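Local coordinates for transcription termination factor FttA (Pyrococcus horikoshii, PDB 3AF6), which probably terminates transcription by cutting nascent RNA at the exit channel of RNA polymerase, using two zinc ions for its nuclease activity, at residues Pro233-Ala237 / Pro238-Tyr242; Gly175-Ile178 / Tyr179-Pro182; Ile313-Val316 / Ile317-Thr320. One frame throughout, in Å; residues are numbered along the deposited sequence.

Contact 1: Pro233-Ala237 / Pro238-Tyr242; sequences PHFDA and PEFQY
Gln241 sets its CG beside its own backbone N (chi1 -86°) and bends again at chi2, which folds the amide back to the carbonyl of Phe235. Phe240 instead throws its ring anti to its backbone N (chi1 -173°), alongside the ring of Phe235. Gln241 NE2 donates to Phe235 O at 2.9 Å. The carbonyl oxygen lies close to the amide plane of Gln241, but the donor is tilted from the carbonyl plane of Phe235. The two phenyl rings point the same way with centroids 5.8 Å apart, and their planes meet obliquely. Their nearest atoms are Phe235 CD1 and Phe240 CE2, 4.0 Å apart. Phe240 CD2 also meets His234 O near the ring plane. Ala237 is the N-cap of helix 238-245. Gln241 N donates to Ala237 O at 2.9 Å in a nearly straight bond, while Ala237 CB packs on Phe240 CB. A type I turn from His234 to Ala237 leads into the cap, and His234 ND1 donates to Asp236 OD1 at 2.6 Å within the ring plane. Gln241 is thus tied to the turn by both backbone and side chain, so a polar grip and an aromatic pair together join the turn to the helix.

Contact 2: Gly175-Ile178 / Tyr179-Pro182; sequences GRNI and YRKP
Ile178 and Tyr179 lie side by side at the C-terminal end of helix 164-178, in the archaeal CPSF-KH region. The helix ends here: Tyr179 is the first residue to leave helical backbone angles. The CG2 methyl of Ile178 stands over one face of the Tyr179 ring, offset toward its rim. This is a CH-pi contact, with Ile178 CG2 3.9 Å from the centroid of the Tyr179 ring. The ring reaches this place because Tyr179 CG sits beside its own backbone N (chi1 -60°). The carbonyl oxygen of Gly175 meets the same ring at its edge, 3.1 Å from Tyr179 CD2, and also accepts the N-H of Tyr179 at 3.0 Å. The ring of Tyr179 stacks with Phe37, and its hydroxyl is hydrogen-bonded to the backbone oxygen of Pro40, so the tyrosine joins the helix end to what is probably the first KH repeat.

Arg180 is turned differently. Its CG lies between the backbone N and the carbonyl carbon (chi1 55°), and the chain then runs extended to NE. CB and CG thereby pass close by Asn177 O. The side chains of Asn177 and Arg180 cross at a slant, with amide and guanidinium planes 84° apart. Salt bridges from Arg180 to Glu211 and Asp250 tie it to the part predicted to be the metallo-beta-lactamase domain. The oxygen of Asn177 receives Arg180 N at 2.9 Å, from above its carbonyl plane, and a weak second bond from Arg180 NH1 at 3.0 Å.

Contact 3: Ile313-Val316 / Ile317-Thr320; sequences IKEV and IKHT
His319 and Glu315 lie side by side, one helical turn apart, pointing the same way. The CB of His319 passes 3.5 Å from Glu315 O. CG lies beside the histidine's own backbone N (chi1 -79°), which keeps the ring next to that same oxygen. His319 ND1 then donates to Glu315 O at 3.0 Å. The oxygen lies near the ring plane, at the ring edge, but the donor stands above the carbonyl plane of Glu315. Further round the ring, His319 CE1 comes to 3.2 Å from Glu315 OE1. The carboxylate and ring planes are 66° apart. Phe170 and Phe269 also meet this ring. The backbone N of His319 makes a weak bond of its own to Glu315 O.

These residues form the last turns of helix 310-319, in the metallo-beta-lactamase fold. The chain then continues into an outer strand of a mixed sheet. Thr320 is the first residue to leave helical angles. Thr320 OG1 donates to Val316 O at 2.5 Å, and His319 N reaches that oxygen at 3.0 Å from the opposite face of the carbonyl plane. Two donors thus hold one carbonyl at the helix end.

The Glu315 chain bends at chi2, and its OE2 forms a weak salt bridge with Lys318 NZ at 3.5 Å. The lysine bends at chi3, and its amino group also has long, weak ion pairs with Glu163 and Asp166. On the buried side, Ile317 packs against Ile156, Ile159 and Leu160 of helix 151-161 and against Val289 of helix 282-301, while its backbone N donates to Ile313 O at 3.1 Å.

In the fold
The three contacts lie in series along the chain: contact 2, then contact 1, then contact 3. None touches another. The centres of contacts 1 and 2 are about 25 Å apart, those of contacts 1 and 3 about 23 Å. Contacts 2 and 3 come closest, about 10 Å between nearest atoms. Contact 2 ends the last helix before strand 189-193, which enters the same sheet that the chain joins at the end of contact 3. Contacts 1 and 3 belong to the metallo-beta-lactamase domain. All three lie away from the two zinc sites. The side chain of His234 in contact 1 lies about 3 Å from a sulfate ion, probably from the crystallisation liquor.

Contact 1: Pro233-Ala237 / Pro238-Tyr242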
loop_
_atom_site.group_PDB
_atom_site.type_symbol
_atom_site.label_atom_id
_atom_site.label_comp_id
_atom_site.label_asym_id
_atom_site.label_seq_id
_atom_site.Cartn_x
_atom_site.Cartn_y
_atom_site.Cartn_z
ATOM N N PRO A 233 7.603 16.572 4.313
ATOM C CA PRO A 233 8.973 16.066 4.383
ATOM C C PRO A 233 9.838 17.302 4.089
ATOM O O PRO A 233 9.377 18.249 3.452
ATOM C CB PRO A 233 9.023 15.061 3.238
ATOM C CG PRO A 233 7.657 14.508 3.245
ATOM C CD PRO A 233 6.783 15.738 3.420
ATOM N N HIS A 234 11.081 17.299 4.543
ATOM C CA HIS A 234 11.956 18.439 4.318
ATOM C C HIS A 234 12.348 18.724 2.880
ATOM O O HIS A 234 13.342 18.198 2.384
ATOM C CB HIS A 234 13.217 18.298 5.151
ATOM C CG HIS A 234 13.043 18.736 6.562
ATOM N ND1 HIS A 234 13.044 20.063 6.931
ATOM C CD2 HIS A 234 12.823 18.030 7.694
ATOM C CE1 HIS A 234 12.834 20.156 8.230
ATOM N NE2 HIS A 234 12.697 18.935 8.716
ATOM N N PHE A 235 11.565 19.576 2.226
ATOM C CA PHE A 235 11.842 19.995 0.854
ATOM C C PHE A 235 13.017 20.951 0.929
ATOM O O PHE A 235 13.679 21.222 -0.076
ATOM C CB PHE A 235 10.651 20.753 0.265
ATOM C CG PHE A 235 9.611 19.873 -0.350
ATOM C CD1 PHE A 235 9.765 19.399 -1.646
ATOM C CD2 PHE A 235 8.455 19.550 0.349
ATOM C CE1 PHE A 235 8.773 18.619 -2.243
ATOM C CE2 PHE A 235 7.459 18.768 -0.245
ATOM C CZ PHE A 235 7.620 18.307 -1.539
ATOM N N ASP A 236 13.258 21.465 2.133
ATOM C CA ASP A 236 14.341 22.406 2.346
ATOM C C ASP A 236 15.698 21.752 2.616
ATOM O O ASP A 236 16.585 22.375 3.190
ATOM C CB ASP A 236 13.978 23.396 3.471
ATOM C CG ASP A 236 13.780 22.719 4.815
ATOM O OD1 ASP A 236 13.652 21.476 4.837
ATOM O OD2 ASP A 236 13.733 23.434 5.848
ATOM N N ALA A 237 15.865 20.496 2.215
ATOM C CA ALA A 237 17.158 19.831 2.390
ATOM C C ALA A 237 17.947 20.065 1.095
ATOM O O ALA A 237 17.483 19.731 0.010
ATOM C CB ALA A 237 16.968 18.341 2.639
ATOM N N PRO A 238 19.144 20.660 1.191
ATOM C CA PRO A 238 19.964 20.929 0.002
ATOM C C PRO A 238 20.078 19.743 -0.949
ATOM O O PRO A 238 19.887 19.878 -2.155
ATOM C CB PRO A 238 21.321 21.299 0.594
ATOM C CG PRO A 238 20.978 21.870 1.924
ATOM C CD PRO A 238 19.889 20.967 2.425
ATOM N N GLU A 239 20.398 18.580 -0.390
ATOM C CA GLU A 239 20.562 17.363 -1.172
ATOM C C GLU A 239 19.292 16.955 -1.901
ATOM O O GLU A 239 19.354 16.516 -3.048
ATOM C CB GLU A 239 21.016 16.224 -0.272
ATOM C CG GLU A 239 20.114 16.016 0.915
ATOM C CD GLU A 239 20.578 16.779 2.121
ATOM O OE1 GLU A 239 20.975 16.123 3.099
ATOM O OE2 GLU A 239 20.556 18.023 2.097
ATOM N N PHE A 240 18.146 17.094 -1.235
ATOM C CA PHE A 240 16.868 16.740 -1.840
ATOM C C PHE A 240 16.496 17.749 -2.930
ATOM O O PHE A 240 16.057 17.349 -4.014
ATOM C CB PHE A 240 15.773 16.646 -0.767
ATOM C CG PHE A 240 14.455 16.121 -1.281
ATOM C CD1 PHE A 240 14.411 15.105 -2.233
ATOM C CD2 PHE A 240 13.252 16.631 -0.799
ATOM C CE1 PHE A 240 13.181 14.608 -2.699
ATOM C CE2 PHE A 240 12.022 16.142 -1.256
ATOM C CZ PHE A 240 11.986 15.132 -2.206
ATOM N N GLN A 241 16.674 19.045 -2.665
ATOM C CA GLN A 241 16.387 20.058 -3.691
ATOM C C GLN A 241 17.294 19.765 -4.890
ATOM O O GLN A 241 16.878 19.857 -6.048
ATOM C CB GLN A 241 16.683 21.483 -3.195
ATOM C CG GLN A 241 15.559 22.190 -2.424
ATOM C CD GLN A 241 14.333 22.509 -3.294
ATOM O OE1 GLN A 241 14.442 23.147 -4.353
ATOM N NE2 GLN A 241 13.159 22.078 -2.837
ATOM N N TYR A 242 18.538 19.396 -4.611
ATOM C CA TYR A 242 19.461 19.107 -5.698
ATOM C C TYR A 242 19.042 17.882 -6.505
ATOM O O TYR A 242 19.266 17.836 -7.707
ATOM C CB TYR A 242 20.892 18.941 -5.171
ATOM C CG TYR A 242 21.879 18.495 -6.228
ATOM C CD1 TYR A 242 22.113 17.133 -6.469
ATOM C CD2 TYR A 242 22.549 19.428 -7.023
ATOM C CE1 TYR A 242 22.986 16.721 -7.471
ATOM C CE2 TYR A 242 23.420 19.018 -8.033
ATOM C CZ TYR A 242 23.634 17.668 -8.249
ATOM O OH TYR A 242 24.506 17.271 -9.243
#

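Contact 2: Gly175-Ile178 / Tyr179-Pro182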
loop_
_atom_site.group_PDB
_atom_site.type_symbol
_atom_site.label_atom_id
_atom_site.label_comp_id
_atom_site.label_asym_id
_atom_site.label_seq_id
_atom_site.Cartn_x
_atom_site.Cartn_y
_atom_site.Cartn_z
ATOM N N GLY A 175 13.290 2.501 -18.454
ATOM C CA GLY A 175 14.226 1.458 -18.829
ATOM C C GLY A 175 15.588 1.953 -19.268
ATOM O O GLY A 175 16.608 1.422 -18.829
ATOM N N ARG A 176 15.611 2.964 -20.132
ATOM C CA ARG A 176 16.874 3.507 -20.629
ATOM C C ARG A 176 17.621 4.116 -19.458
ATOM O O ARG A 176 18.851 4.210 -19.463
ATOM C CB ARG A 176 16.624 4.567 -21.710
ATOM C CG ARG A 176 15.550 4.170 -22.716
ATOM C CD ARG A 176 15.492 5.093 -23.912
ATOM N NE ARG A 176 16.546 4.773 -24.868
ATOM C CZ ARG A 176 17.526 5.604 -25.201
ATOM N NH1 ARG A 176 17.587 6.816 -24.654
ATOM N NH2 ARG A 176 18.450 5.221 -26.071
ATOM N N ASN A 177 16.851 4.532 -18.455
ATOM C CA ASN A 177 17.394 5.112 -17.234
ATOM C C ASN A 177 18.005 4.009 -16.389
ATOM O O ASN A 177 19.192 4.040 -16.083
ATOM C CB ASN A 177 16.289 5.782 -16.428
ATOM C CG ASN A 177 16.412 7.283 -16.413
ATOM O OD1 ASN A 177 17.484 7.825 -16.117
ATOM N ND2 ASN A 177 15.310 7.973 -16.724
ATOM N N ILE A 178 17.184 3.029 -16.021
ATOM C CA ILE A 178 17.650 1.928 -15.196
ATOM C C ILE A 178 18.923 1.296 -15.756
ATOM O O ILE A 178 19.763 0.793 -15.004
ATOM C CB ILE A 178 16.564 0.831 -15.044
ATOM C CG1 ILE A 178 15.305 1.424 -14.406
ATOM C CG2 ILE A 178 17.097 -0.332 -14.195
ATOM C CD1 ILE A 178 14.173 0.419 -14.226
ATOM N N TYR A 179 19.077 1.338 -17.075
ATOM C CA TYR A 179 20.246 0.739 -17.707
ATOM C C TYR A 179 21.183 1.748 -18.365
ATOM O O TYR A 179 21.845 1.441 -19.363
ATOM C CB TYR A 179 19.778 -0.313 -18.709
ATOM C CG TYR A 179 18.987 -1.394 -18.022
ATOM C CD1 TYR A 179 19.636 -2.401 -17.308
ATOM C CD2 TYR A 179 17.592 -1.348 -17.979
ATOM C CE1 TYR A 179 18.923 -3.332 -16.557
ATOM C CE2 TYR A 179 16.869 -2.281 -17.225
ATOM C CZ TYR A 179 17.548 -3.265 -16.515
ATOM O OH TYR A 179 16.865 -4.171 -15.739
ATOM N N ARG A 180 21.249 2.948 -17.787
ATOM C CA ARG A 180 22.116 3.992 -18.307
ATOM C C ARG A 180 23.570 3.513 -18.257
ATOM O O ARG A 180 24.481 4.188 -18.746
ATOM C CB ARG A 180 21.942 5.293 -17.501
ATOM C CG ARG A 180 22.142 5.170 -15.989
ATOM C CD ARG A 180 22.138 6.538 -15.321
ATOM N NE ARG A 180 22.094 6.468 -13.862
ATOM C CZ ARG A 180 21.021 6.118 -13.158
ATOM N NH1 ARG A 180 19.899 5.802 -13.779
ATOM N NH2 ARG A 180 21.059 6.102 -11.834
ATOM N N LYS A 181 23.776 2.343 -17.660
ATOM C CA LYS A 181 25.099 1.740 -17.565
ATOM C C LYS A 181 24.968 0.360 -16.941
ATOM O O LYS A 181 23.931 0.034 -16.375
ATOM C CB LYS A 181 26.041 2.619 -16.740
ATOM C CG LYS A 181 25.592 2.866 -15.323
ATOM C CD LYS A 181 26.638 3.663 -14.575
ATOM C CE LYS A 181 27.949 2.909 -14.492
ATOM N NZ LYS A 181 28.939 3.676 -13.698
ATOM N N PRO A 182 26.010 -0.477 -17.053
ATOM C CA PRO A 182 25.985 -1.833 -16.493
ATOM C C PRO A 182 26.084 -1.877 -14.976
ATOM O O PRO A 182 26.441 -0.875 -14.360
ATOM C CB PRO A 182 27.175 -2.501 -17.176
ATOM C CG PRO A 182 28.133 -1.373 -17.332
ATOM C CD PRO A 182 27.241 -0.261 -17.833
#

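Contact 3: Ile313-Val316 / Ile317-Thr320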
loop_
_atom_site.group_PDB
_atom_site.type_symbol
_atom_site.label_atom_id
_atom_site.label_comp_id
_atom_site.label_asym_id
_atom_site.label_seq_id
_atom_site.Cartn_x
_atom_site.Cartn_y
_atom_site.Cartn_z
ATOM N N ILE A 313 -3.293 12.729 -8.847
ATOM C CA ILE A 313 -3.410 11.350 -8.435
ATOM C C ILE A 313 -3.408 10.487 -9.695
ATOM O O ILE A 313 -2.891 9.373 -9.695
ATOM C CB ILE A 313 -4.702 11.138 -7.648
ATOM C CG1 ILE A 313 -4.662 11.994 -6.385
ATOM C CG2 ILE A 313 -4.881 9.667 -7.317
ATOM C CD1 ILE A 313 -5.823 11.764 -5.442
ATOM N N LYS A 314 -3.980 11.022 -10.772
ATOM C CA LYS A 314 -4.030 10.321 -12.049
ATOM C C LYS A 314 -2.594 10.127 -12.517
ATOM O O LYS A 314 -2.272 9.129 -13.166
ATOM C CB LYS A 314 -4.801 11.150 -13.081
ATOM C CG LYS A 314 -4.961 10.505 -14.470
ATOM C CD LYS A 314 -5.253 11.584 -15.516
ATOM C CE LYS A 314 -5.731 11.020 -16.852
ATOM N NZ LYS A 314 -7.163 10.577 -16.811
ATOM N N GLU A 315 -1.734 11.085 -12.187
ATOM C CA GLU A 315 -0.326 11.004 -12.557
ATOM C C GLU A 315 0.387 9.902 -11.767
ATOM O O GLU A 315 1.208 9.168 -12.316
ATOM C CB GLU A 315 0.362 12.354 -12.324
ATOM C CG GLU A 315 0.051 13.385 -13.389
ATOM C CD GLU A 315 0.420 12.887 -14.775
ATOM O OE1 GLU A 315 1.566 12.428 -14.941
ATOM O OE2 GLU A 315 -0.426 12.949 -15.699
ATOM N N VAL A 316 0.066 9.795 -10.478
ATOM C CA VAL A 316 0.651 8.777 -9.619
ATOM C C VAL A 316 0.422 7.433 -10.285
ATOM O O VAL A 316 1.349 6.633 -10.465
ATOM C CB VAL A 316 -0.031 8.753 -8.231
ATOM C CG1 VAL A 316 0.374 7.498 -7.453
ATOM C CG2 VAL A 316 0.336 10.002 -7.456
ATOM N N ILE A 317 -0.830 7.197 -10.657
ATOM C CA ILE A 317 -1.216 5.956 -11.312
ATOM C C ILE A 317 -0.388 5.726 -12.565
ATOM O O ILE A 317 0.212 4.667 -12.739
ATOM C CB ILE A 317 -2.705 5.983 -11.700
ATOM C CG1 ILE A 317 -3.564 5.952 -10.442
ATOM C CG2 ILE A 317 -3.035 4.807 -12.603
ATOM C CD1 ILE A 317 -5.031 6.179 -10.717
ATOM N N LYS A 318 -0.347 6.732 -13.425
ATOM C CA LYS A 318 0.379 6.629 -14.673
ATOM C C LYS A 318 1.872 6.405 -14.510
ATOM O O LYS A 318 2.532 5.959 -15.442
ATOM C CB LYS A 318 0.108 7.881 -15.515
ATOM C CG LYS A 318 -1.337 7.954 -16.026
ATOM C CD LYS A 318 -1.666 9.287 -16.660
ATOM C CE LYS A 318 -0.791 9.548 -17.872
ATOM N NZ LYS A 318 -1.051 10.894 -18.461
ATOM N N HIS A 319 2.404 6.696 -13.325
ATOM C CA HIS A 319 3.837 6.529 -13.059
ATOM C C HIS A 319 4.191 5.322 -12.183
ATOM O O HIS A 319 5.368 5.000 -12.002
ATOM C CB HIS A 319 4.412 7.783 -12.396
ATOM C CG HIS A 319 4.683 8.905 -13.348
ATOM N ND1 HIS A 319 3.685 9.698 -13.873
ATOM C CD2 HIS A 319 5.847 9.375 -13.861
ATOM C CE1 HIS A 319 4.221 10.608 -14.666
ATOM N NE2 HIS A 319 5.531 10.433 -14.677
ATOM N N THR A 320 3.180 4.658 -11.638
ATOM C CA THR A 320 3.411 3.512 -10.769
ATOM C C THR A 320 3.722 2.200 -11.486
ATOM O O THR A 320 3.032 1.809 -12.423
ATOM C CB THR A 320 2.195 3.280 -9.880
ATOM O OG1 THR A 320 1.870 4.504 -9.222
ATOM C CG2 THR A 320 2.470 2.178 -8.849
#